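Local coordinates for cupin domain protein (Microcystis aeruginosa DIANCHI905, PDB 5ZBF) that probably acts as an isomerase in making the Choi moiety of aeruginosins, and binds iron(II) and 4-hydroxyphenylpyruvic acid within a two-cupin-domain chain, at residues A[141-144]-A[145-148]; A[167-171]-A[172-176]. All coordinates share one frame; numbering follows the deposited sequence.

Contact 1: residues A[141-144]-A[145-148]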
ATOM      1  N   LYS A 141       1.861  -8.386  11.830  1.00 23.44           N
ATOM      2  CA  LYS A 141       1.385  -9.761  11.844  1.00 24.19           C
ATOM      3  C   LYS A 141       0.135  -9.835  12.697  1.00 25.39           C
ATOM      4  O   LYS A 141       0.134  -9.372  13.849  1.00 29.98           O
ATOM      5  CB  LYS A 141       2.455 -10.708  12.383  1.00 27.01           C
ATOM      6  CG  LYS A 141       3.516 -11.040  11.356  0.70 28.18           C
ATOM      7  CD  LYS A 141       4.317 -12.279  11.724  0.50 29.91           C
ATOM      8  CE  LYS A 141       4.861 -12.972  10.484  0.50 27.60           C
ATOM      9  NZ  LYS A 141       5.974 -12.216   9.855  0.50 29.51           N
ATOM     10  N   ILE A 142      -0.923 -10.390  12.119  1.00 24.03           N
ATOM     11  CA  ILE A 142      -2.157 -10.695  12.839  1.00 26.48           C
ATOM     12  C   ILE A 142      -2.059 -12.160  13.252  1.00 25.70           C
ATOM     13  O   ILE A 142      -2.148 -13.038  12.403  1.00 26.01           O
ATOM     14  CB  ILE A 142      -3.412 -10.497  11.953  1.00 24.41           C
ATOM     15  CG1 ILE A 142      -3.430  -9.098  11.301  1.00 23.10           C
ATOM     16  CG2 ILE A 142      -4.683 -10.732  12.770  1.00 25.71           C
ATOM     17  CD1 ILE A 142      -3.409  -7.936  12.276  1.00 29.18           C
ATOM     18  N   PRO A 143      -1.863 -12.439  14.555  1.00 24.87           N
ATOM     19  CA  PRO A 143      -1.681 -13.846  14.944  1.00 28.99           C
ATOM     20  C   PRO A 143      -2.887 -14.740  14.648  1.00 25.50           C
ATOM     21  O   PRO A 143      -4.015 -14.261  14.603  1.00 25.87           O
ATOM     22  CB  PRO A 143      -1.451 -13.762  16.457  1.00 32.34           C
ATOM     23  CG  PRO A 143      -0.977 -12.370  16.700  1.00 33.73           C
ATOM     24  CD  PRO A 143      -1.714 -11.529  15.703  1.00 29.89           C
ATOM     25  N   SER A 144      -2.644 -16.029  14.447  1.00 26.93           N
ATOM     26  CA  SER A 144      -3.722 -17.007  14.320  1.00 27.16           C
ATOM     27  C   SER A 144      -4.710 -16.848  15.464  1.00 24.87           C
ATOM     28  O   SER A 144      -4.310 -16.792  16.623  1.00 27.99           O
ATOM     29  CB  SER A 144      -3.173 -18.433  14.348  1.00 29.25           C
ATOM     30  OG  SER A 144      -4.238 -19.360  14.387  1.00 34.51           O
ATOM     31  N   GLY A 145      -5.993 -16.756  15.135  1.00 24.79           N
ATOM     32  CA  GLY A 145      -7.039 -16.622  16.152  1.00 24.83           C
ATOM     33  C   GLY A 145      -7.337 -15.210  16.625  1.00 24.00           C
ATOM     34  O   GLY A 145      -8.338 -14.987  17.311  1.00 24.20           O
ATOM     35  N   TYR A 146      -6.497 -14.246  16.255  1.00 24.67           N
ATOM     36  CA  TYR A 146      -6.637 -12.888  16.773  1.00 26.69           C
ATOM     37  C   TYR A 146      -7.847 -12.170  16.176  1.00 25.55           C
ATOM     38  O   TYR A 146      -8.113 -12.274  14.980  1.00 25.47           O
ATOM     39  CB  TYR A 146      -5.361 -12.088  16.520  1.00 27.28           C
ATOM     40  CG  TYR A 146      -5.386 -10.735  17.168  1.00 29.75           C
ATOM     41  CD1 TYR A 146      -4.996 -10.577  18.487  1.00 34.37           C
ATOM     42  CD2 TYR A 146      -5.823  -9.610  16.465  1.00 33.32           C
ATOM     43  CE1 TYR A 146      -5.023  -9.336  19.095  1.00 36.43           C
ATOM     44  CE2 TYR A 146      -5.857  -8.372  17.061  1.00 38.40           C
ATOM     45  CZ  TYR A 146      -5.460  -8.241  18.383  1.00 40.65           C
ATOM     46  OH  TYR A 146      -5.490  -7.019  18.991  1.00 51.84           O
ATOM     47  N   SER A 147      -8.567 -11.444  17.025  1.00 26.38           N
ATOM     48  CA  SER A 147      -9.693 -10.611  16.609  1.00 33.01           C
ATOM     49  C   SER A 147      -9.277  -9.147  16.645  1.00 31.81           C
ATOM     50  O   SER A 147      -8.964  -8.632  17.710  1.00 32.74           O
ATOM     51  CB  SER A 147     -10.887 -10.812  17.547  1.00 37.94           C
ATOM     52  OG  SER A 147     -11.648 -11.949  17.188  1.00 43.52           O
ATOM     53  N   ILE A 148      -9.292  -8.487  15.485  1.00 28.26           N
ATOM     54  CA  ILE A 148      -9.002  -7.059  15.394  1.00 27.95           C
ATOM     55  C   ILE A 148     -10.231  -6.349  15.927  1.00 28.22           C
ATOM     56  O   ILE A 148     -11.299  -6.471  15.334  1.00 27.88           O
ATOM     57  CB  ILE A 148      -8.735  -6.607  13.935  1.00 31.25           C
ATOM     58  CG1 ILE A 148      -7.568  -7.400  13.328  1.00 34.37           C
ATOM     59  CG2 ILE A 148      -8.447  -5.111  13.889  1.00 35.01           C
ATOM     60  CD1 ILE A 148      -7.465  -7.294  11.822  1.00 33.60           C
TER
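Pro-143 and Tyr-146 close a type II beta turn, in which Tyr-146 N donates to Pro-143 O at 3.0 Å. Ser-144 and Gly-145 fill the two corners. Gly-145 has a positive phi of 86°, and a side chain here would be jammed against the carbonyl oxygen of Ser-144, so the geometry itself calls for glycine. The side chains of Pro-143 and Tyr-146 run side by side and point the same way, with Pro-143 CD 3.8 Å from Tyr-146 CB. Tyr-146 CG stands opposite the backbone N (chi1 -173°), which carries the ring away from the turn along that flank, and its hydroxyl end leaves the other arm behind. Ile-142 comes across the base of the ring at about a right angle, bringing CG2 to 4.0 Å from Tyr-146 CD2. The two branches of Ile-142 divide the work: CG2 meets the tyrosine, whereas CG1 carries CD1 to Ile-148 CD1, 4.1 Å away, in a second right-angled crossing, further from the turn. Leu-125 touches both Pro-143 and Tyr-146 from a neighbouring loop. Ser-144 is held from outside the turn, its OG bonding to Ser-197 O and its N to Asp-200 OD1, while Asn-195 ND2 donates to Ile-142 O. This is a tight reversal between strand 135-142, which pairs with strand 201-208, and strand 147-152, which pairs with strand 190-194: a surface turn joining the two sheets of the second cupin domain, consistent with the antiparallel beta-barrel of the cupin fold.

Contact 2: residues A[167-171]-A[172-176]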
ATOM      1  N   GLU A 167     -10.893 -12.433   7.724  1.00 26.04           N
ATOM      2  CA  GLU A 167     -12.273 -11.939   7.713  1.00 24.38           C
ATOM      3  C   GLU A 167     -12.250 -10.451   8.082  1.00 23.24           C
ATOM      4  O   GLU A 167     -11.687 -10.078   9.112  1.00 26.57           O
ATOM      5  CB  GLU A 167     -13.150 -12.717   8.708  1.00 29.53           C
ATOM      6  CG  GLU A 167     -13.118 -14.237   8.568  1.00 35.01           C
ATOM      7  CD  GLU A 167     -14.115 -14.963   9.467  1.00 40.43           C
ATOM      8  OE1 GLU A 167     -15.004 -14.314  10.066  0.50 36.22           O
ATOM      9  OE2 GLU A 167     -14.006 -16.204   9.573  1.00 47.06           O
ATOM     10  N   ILE A 168     -12.839  -9.614   7.237  1.00 23.99           N
ATOM     11  CA  ILE A 168     -12.910  -8.164   7.475  1.00 23.93           C
ATOM     12  C   ILE A 168     -14.370  -7.727   7.406  1.00 23.72           C
ATOM     13  O   ILE A 168     -15.079  -8.129   6.497  1.00 24.51           O
ATOM     14  CB  ILE A 168     -12.096  -7.390   6.410  1.00 24.95           C
ATOM     15  CG1 ILE A 168     -10.597  -7.709   6.543  1.00 27.36           C
ATOM     16  CG2 ILE A 168     -12.320  -5.878   6.529  1.00 25.09           C
ATOM     17  CD1 ILE A 168      -9.937  -7.099   7.766  1.00 28.40           C
ATOM     18  N   PHE A 169     -14.805  -6.922   8.378  1.00 24.76           N
ATOM     19  CA  PHE A 169     -16.143  -6.324   8.403  1.00 25.13           C
ATOM     20  C   PHE A 169     -15.985  -4.817   8.334  1.00 23.54           C
ATOM     21  O   PHE A 169     -15.190  -4.254   9.073  1.00 24.66           O
ATOM     22  CB  PHE A 169     -16.902  -6.699   9.689  1.00 28.96           C
ATOM     23  CG  PHE A 169     -18.192  -5.922   9.904  1.00 35.47           C
ATOM     24  CD1 PHE A 169     -18.192  -4.690  10.558  1.00 36.31           C
ATOM     25  CD2 PHE A 169     -19.411  -6.439   9.469  1.00 38.84           C
ATOM     26  CE1 PHE A 169     -19.371  -3.986  10.759  1.00 37.57           C
ATOM     27  CE2 PHE A 169     -20.594  -5.745   9.670  1.00 42.09           C
ATOM     28  CZ  PHE A 169     -20.576  -4.516  10.319  1.00 44.09           C
ATOM     29  N   ILE A 170     -16.721  -4.182   7.428  1.00 23.84           N
ATOM     30  CA  ILE A 170     -16.745  -2.727   7.338  0.50 23.89           C
ATOM     31  C   ILE A 170     -18.185  -2.230   7.279  1.00 25.75           C
ATOM     32  O   ILE A 170     -18.918  -2.516   6.323  1.00 28.09           O
ATOM     33  CB  ILE A 170     -15.954  -2.215   6.123  0.50 21.05           C
ATOM     34  CG1 ILE A 170     -14.478  -2.568   6.289  0.50 21.79           C
ATOM     35  CG2 ILE A 170     -16.108  -0.707   5.973  0.50 23.40           C
ATOM     36  CD1 ILE A 170     -13.661  -2.319   5.050  0.50 20.13           C
ATOM     37  N   GLU A 171     -18.565  -1.504   8.333  1.00 27.91           N
ATOM     38  CA  GLU A 171     -19.869  -0.832   8.526  1.00 31.68           C
ATOM     39  C   GLU A 171     -21.069  -1.750   8.598  1.00 34.10           C
ATOM     40  O   GLU A 171     -21.796  -1.769   9.604  1.00 42.02           O
ATOM     41  CB  GLU A 171     -20.125   0.250   7.455  1.00 36.62           C
ATOM     42  CG  GLU A 171     -21.227   1.262   7.793  1.00 52.21           C
ATOM     43  CD  GLU A 171     -20.807   2.317   8.813  1.00 71.63           C
ATOM     44  OE1 GLU A 171     -20.093   1.989   9.789  1.00 44.78           O
ATOM     45  OE2 GLU A 171     -21.201   3.478   8.654  1.00101.26           O
ATOM     46  N   ASN A 172     -21.299  -2.461   7.503  1.00 31.08           N
ATOM     47  CA  ASN A 172     -22.490  -3.260   7.314  1.00 31.16           C
ATOM     48  C   ASN A 172     -22.258  -4.346   6.247  1.00 31.20           C
ATOM     49  O   ASN A 172     -23.215  -4.866   5.672  1.00 41.06           O
ATOM     50  CB  ASN A 172     -23.638  -2.318   6.907  0.50 25.74           C
ATOM     51  CG  ASN A 172     -23.208  -1.295   5.849  0.50 21.76           C
ATOM     52  OD1 ASN A 172     -22.373  -1.586   5.009  0.50 19.82           O
ATOM     53  ND2 ASN A 172     -23.760  -0.083   5.916  0.50 23.99           N
ATOM     54  N   GLU A 173     -20.988  -4.706   6.031  1.00 27.00           N
ATOM     55  CA  GLU A 173     -20.559  -5.568   4.932  1.00 28.51           C
ATOM     56  C   GLU A 173     -19.372  -6.420   5.404  1.00 27.88           C
ATOM     57  O   GLU A 173     -18.499  -5.909   6.093  1.00 30.25           O
ATOM     58  CB  GLU A 173     -20.129  -4.679   3.753  1.00 31.43           C
ATOM     59  CG  GLU A 173     -20.398  -5.278   2.400  1.00 32.83           C
ATOM     60  CD  GLU A 173     -19.956  -4.386   1.256  1.00 29.60           C
ATOM     61  OE1 GLU A 173     -20.297  -3.185   1.229  1.00 31.02           O
ATOM     62  OE2 GLU A 173     -19.286  -4.902   0.360  1.00 34.35           O
ATOM     63  N   GLU A 174     -19.325  -7.697   5.010  1.00 29.40           N
ATOM     64  CA  GLU A 174     -18.263  -8.618   5.425  1.00 32.57           C
ATOM     65  C   GLU A 174     -17.719  -9.459   4.260  1.00 31.45           C
ATOM     66  O   GLU A 174     -18.480  -9.907   3.413  1.00 39.22           O
ATOM     67  CB  GLU A 174     -18.801  -9.544   6.515  1.00 40.82           C
ATOM     68  CG  GLU A 174     -17.742 -10.194   7.392  1.00 44.84           C
ATOM     69  CD  GLU A 174     -18.312 -10.658   8.720  1.00 52.94           C
ATOM     70  OE1 GLU A 174     -17.689 -10.390   9.767  1.00 59.27           O
ATOM     71  OE2 GLU A 174     -19.402 -11.268   8.717  1.00 58.15           O
ATOM     72  N   GLN A 175     -16.401  -9.657   4.234  1.00 31.48           N
ATOM     73  CA  GLN A 175     -15.736 -10.503   3.247  1.00 30.79           C
ATOM     74  C   GLN A 175     -14.472 -11.149   3.815  1.00 27.16           C
ATOM     75  O   GLN A 175     -13.816 -10.582   4.696  1.00 31.33           O
ATOM     76  CB  GLN A 175     -15.329  -9.659   2.039  1.00 33.02           C
ATOM     77  CG  GLN A 175     -16.315  -9.689   0.890  1.00 43.36           C
ATOM     78  CD  GLN A 175     -15.764  -9.044  -0.366  1.00 42.65           C
ATOM     79  OE1 GLN A 175     -16.406  -8.187  -0.961  1.00 45.27           O
ATOM     80  NE2 GLN A 175     -14.564  -9.453  -0.774  1.00 42.30           N
ATOM     81  N   CYS A 176     -14.127 -12.326   3.291  1.00 26.58           N
ATOM     82  CA  CYS A 176     -12.819 -12.920   3.528  1.00 28.17           C
ATOM     83  C   CYS A 176     -11.872 -12.413   2.454  1.00 27.39           C
ATOM     84  O   CYS A 176     -12.186 -12.475   1.265  1.00 41.28           O
ATOM     85  CB  CYS A 176     -12.877 -14.446   3.517  1.00 35.30           C
ATOM     86  SG  CYS A 176     -13.540 -15.114   5.055  1.00 50.06           S
TER
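Ile-168 and Gln-175 exchange two backbone hydrogen bonds, Ile-168 N to Gln-175 O at 2.9 Å with a nearly straight N-H...O angle of 172°, and Gln-175 N to Ile-168 O at 3.0 Å. One pair further toward the bend, Ile-170 N gives its hydrogen to Glu-173 O at 2.8 Å. Ile-170 O receives two donors: Asn-172 N at 2.7 Å, which makes a classic gamma turn with Glu-171 at its corner, and Glu-173 N in a weaker bond. This is a tight antiparallel beta hairpin, its two-residue loop formed by Glu-171 and Asn-172, at the edge of the four-stranded sheet in the second cupin domain; strand 190-194 pairs with the far side of strand 166-170. In the non-hydrogen-bonded pairs, CA-H groups of Phe-169 and Glu-174 point at Glu-173 O and Ile-168 O. A chi1 of 170° swings the Phe-169 ring along the hairpin toward the bend, obliquely beside the peptide of the opposite arm: CZ stands 3.6 Å from Asn-172 N, and CD2 3.5 Å from Glu-173 O. Cutting Phe-169 back to an alanine is likely to leave the Asn-172 and Glu-173 backbone without its apolar cover and the turn less firmly held on that face. On the same face, Glu-167 CG touches Cys-176 SG at 3.6 Å. Glu-167 and Glu-174 also bring their carboxylates near one another without contact, which may raise the cost of both being charged, although Glu-167 OE2 has Ser-196 OG as a partner. The other face carries the buried Ile-168 and Ile-170, with Glu-173 and Gln-175 beside them; there Gln-175 meets Phe-5, while Glu-173 OE2 bonds to Ser-2 OG.

In the fold
Both contacts lie toward the surface of the second cupin domain, on the same side of the chain's centre, their own centres 16 Å apart and their nearest atoms about 5 Å apart without touching. Contact 1 comes first along the chain and steps between sheets, with a single hydrogen bond across the turn and apolar side chains doing most of the rest. Contact 2 stays within one sheet, and a ladder of backbone bonds carries it. Strand 190-194 connects them, pairing with 147-152 on one side and with 166-170 on the other. Each has buried isoleucines, Ile-142 in one, Ile-168 and Ile-170 in the other, but contact 2 also carries four glutamates, where contact 1 has none.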